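Local coordinates for protein endo-beta-mannanase (Opitutaceae bacterium TAV5, PDB 7BOB) that probably hydrolyses beta-1,4-mannosidic linkages as a homotrimeric family 5 exo-beta-1,4-mannosidase from a termite-hindgut bacterium, at residues H461-V464 and Q469-W472. Residues are numbered along the deposited sequence; the frame is centred on the assembly and turned at random.
Sequences HSWV and QLLW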
ATOM      1  N   HIS A 461     -22.372  29.163  -8.885  1.00 57.20           N
ATOM      2  CA  HIS A 461     -22.502  30.332  -9.754  1.00 61.79           C
ATOM      3  C   HIS A 461     -23.712  31.174  -9.351  1.00 63.87           C
ATOM      4  O   HIS A 461     -23.594  32.373  -9.068  1.00 64.25           O
ATOM      5  CB  HIS A 461     -22.604  29.871 -11.215  1.00 58.98           C
ATOM      6  CG  HIS A 461     -22.822  30.979 -12.197  1.00 65.86           C
ATOM      7  ND1 HIS A 461     -21.784  31.627 -12.835  1.00 65.70           N
ATOM      8  CD2 HIS A 461     -23.960  31.554 -12.655  1.00 71.37           C
ATOM      9  CE1 HIS A 461     -22.273  32.554 -13.637  1.00 65.74           C
ATOM     10  NE2 HIS A 461     -23.592  32.530 -13.549  1.00 67.81           N
ATOM     11  N   SER A 462     -24.880  30.539  -9.278  1.00 63.44           N
ATOM     12  CA  SER A 462     -26.104  31.242  -8.923  1.00 64.99           C
ATOM     13  C   SER A 462     -26.016  31.857  -7.525  1.00 65.58           C
ATOM     14  O   SER A 462     -26.472  32.986  -7.305  1.00 67.03           O
ATOM     15  CB  SER A 462     -27.284  30.278  -9.037  1.00 59.30           C
ATOM     16  OG  SER A 462     -28.317  30.674  -8.167  1.00 73.74           O
ATOM     17  N   TRP A 463     -25.435  31.129  -6.567  1.00 63.86           N
ATOM     18  CA  TRP A 463     -25.163  31.709  -5.253  1.00 59.19           C
ATOM     19  C   TRP A 463     -24.271  32.948  -5.357  1.00 60.96           C
ATOM     20  O   TRP A 463     -24.548  33.980  -4.724  1.00 61.90           O
ATOM     21  CB  TRP A 463     -24.520  30.659  -4.342  1.00 55.67           C
ATOM     22  CG  TRP A 463     -24.173  31.197  -2.980  1.00 55.61           C
ATOM     23  CD1 TRP A 463     -25.026  31.380  -1.941  1.00 58.61           C
ATOM     24  CD2 TRP A 463     -22.879  31.618  -2.512  1.00 55.37           C
ATOM     25  NE1 TRP A 463     -24.357  31.890  -0.854  1.00 58.91           N
ATOM     26  CE2 TRP A 463     -23.037  32.043  -1.174  1.00 51.93           C
ATOM     27  CE3 TRP A 463     -21.601  31.659  -3.090  1.00 54.83           C
ATOM     28  CZ2 TRP A 463     -21.975  32.516  -0.401  1.00 50.34           C
ATOM     29  CZ3 TRP A 463     -20.539  32.136  -2.321  1.00 54.60           C
ATOM     30  CH2 TRP A 463     -20.735  32.558  -0.990  1.00 57.48           C
ATOM     31  N   VAL A 464     -23.191  32.873  -6.140  1.00 58.64           N
ATOM     32  CA  VAL A 464     -22.308  34.033  -6.282  1.00 60.27           C
ATOM     33  C   VAL A 464     -23.045  35.179  -6.960  1.00 60.67           C
ATOM     34  O   VAL A 464     -22.827  36.352  -6.640  1.00 61.60           O
ATOM     35  CB  VAL A 464     -21.020  33.657  -7.047  1.00 60.18           C
ATOM     36  CG1 VAL A 464     -20.209  34.912  -7.380  1.00 58.33           C
ATOM     37  CG2 VAL A 464     -20.153  32.652  -6.262  1.00 53.48           C
ATOM     38  N   GLN A 469     -19.647  35.834  -1.654  1.00 59.69           N
ATOM     39  CA  GLN A 469     -18.200  35.966  -1.806  1.00 57.57           C
ATOM     40  C   GLN A 469     -17.567  34.575  -1.710  1.00 57.48           C
ATOM     41  O   GLN A 469     -17.639  33.932  -0.654  1.00 57.51           O
ATOM     42  CB  GLN A 469     -17.628  36.882  -0.728  1.00 62.41           C
ATOM     43  CG  GLN A 469     -18.447  38.129  -0.472  1.00 67.31           C
ATOM     44  CD  GLN A 469     -18.488  39.005  -1.693  1.00 67.53           C
ATOM     45  OE1 GLN A 469     -17.461  39.539  -2.107  1.00 65.43           O
ATOM     46  NE2 GLN A 469     -19.667  39.133  -2.298  1.00 65.22           N
ATOM     47  N   LEU A 470     -16.952  34.118  -2.799  1.00 54.91           N
ATOM     48  CA  LEU A 470     -16.359  32.781  -2.887  1.00 54.76           C
ATOM     49  C   LEU A 470     -14.838  32.885  -2.911  1.00 52.79           C
ATOM     50  O   LEU A 470     -14.262  33.519  -3.810  1.00 55.11           O
ATOM     51  CB  LEU A 470     -16.858  32.046  -4.132  1.00 54.17           C
ATOM     52  CG  LEU A 470     -16.418  30.601  -4.380  1.00 53.99           C
ATOM     53  CD1 LEU A 470     -17.024  29.649  -3.332  1.00 53.55           C
ATOM     54  CD2 LEU A 470     -16.828  30.181  -5.780  1.00 49.04           C
ATOM     55  N   LEU A 471     -14.188  32.264  -1.929  1.00 48.03           N
ATOM     56  CA  LEU A 471     -12.742  32.067  -1.947  1.00 51.20           C
ATOM     57  C   LEU A 471     -12.479  30.617  -2.354  1.00 53.16           C
ATOM     58  O   LEU A 471     -12.766  29.686  -1.589  1.00 52.08           O
ATOM     59  CB  LEU A 471     -12.120  32.387  -0.592  1.00 45.93           C
ATOM     60  CG  LEU A 471     -10.620  32.116  -0.482  1.00 48.13           C
ATOM     61  CD1 LEU A 471      -9.822  32.780  -1.635  1.00 47.75           C
ATOM     62  CD2 LEU A 471     -10.126  32.624   0.857  1.00 50.44           C
ATOM     63  N   TRP A 472     -11.949  30.423  -3.562  1.00 49.66           N
ATOM     64  CA  TRP A 472     -11.847  29.098  -4.184  1.00 47.09           C
ATOM     65  C   TRP A 472     -10.382  28.679  -4.225  1.00 49.27           C
ATOM     66  O   TRP A 472      -9.631  29.096  -5.115  1.00 51.50           O
ATOM     67  CB  TRP A 472     -12.449  29.117  -5.582  1.00 45.30           C
ATOM     68  CG  TRP A 472     -12.813  27.762  -6.107  1.00 50.38           C
ATOM     69  CD1 TRP A 472     -12.346  26.556  -5.669  1.00 46.29           C
ATOM     70  CD2 TRP A 472     -13.712  27.479  -7.186  1.00 50.05           C
ATOM     71  NE1 TRP A 472     -12.911  25.543  -6.401  1.00 46.22           N
ATOM     72  CE2 TRP A 472     -13.762  26.079  -7.329  1.00 45.48           C
ATOM     73  CE3 TRP A 472     -14.480  28.278  -8.047  1.00 51.10           C
ATOM     74  CZ2 TRP A 472     -14.549  25.456  -8.290  1.00 49.88           C
ATOM     75  CZ3 TRP A 472     -15.269  27.656  -8.998  1.00 51.91           C
ATOM     76  CH2 TRP A 472     -15.299  26.259  -9.113  1.00 51.34           C
TER
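The indole of Trp463 meets the strand with its edge, not with a face: the benzo corner abuts the backbone of Gln469, where CH2 lies 3.4 Å from Gln469 O, the oxygen sitting close to the ring plane. One atom further round the same edge, Trp463 CZ3 is 4.1 Å from Leu470 CB. The ring reaches this far because CG stands anti to the backbone N (chi1 178°), which swings the indole off the helix and across to the strand. Next to it, Val464 adds one methyl, CG2, 4.0 Å from Leu470 CB, the two side chains crossing at about a right angle. No hydrogen bond joins the segments; they meet through van der Waals contact. With the indole cut back to an alanine, a gap is likely to open beside Gln469 and Leu470, and the carbonyl of Val442 would lose the weak hydrogen bond it takes from Trp463 NE1. The strand itself lies between 444-448 and 549-554 in a mixed sheet, and Leu470 also touches Ile445, Ile447 and Val551. Helix 454-465 thus packs on the sheet as the middle of a beta-alpha-beta crossover, returning the chain from strand 444-448 to its parallel neighbour 469-473.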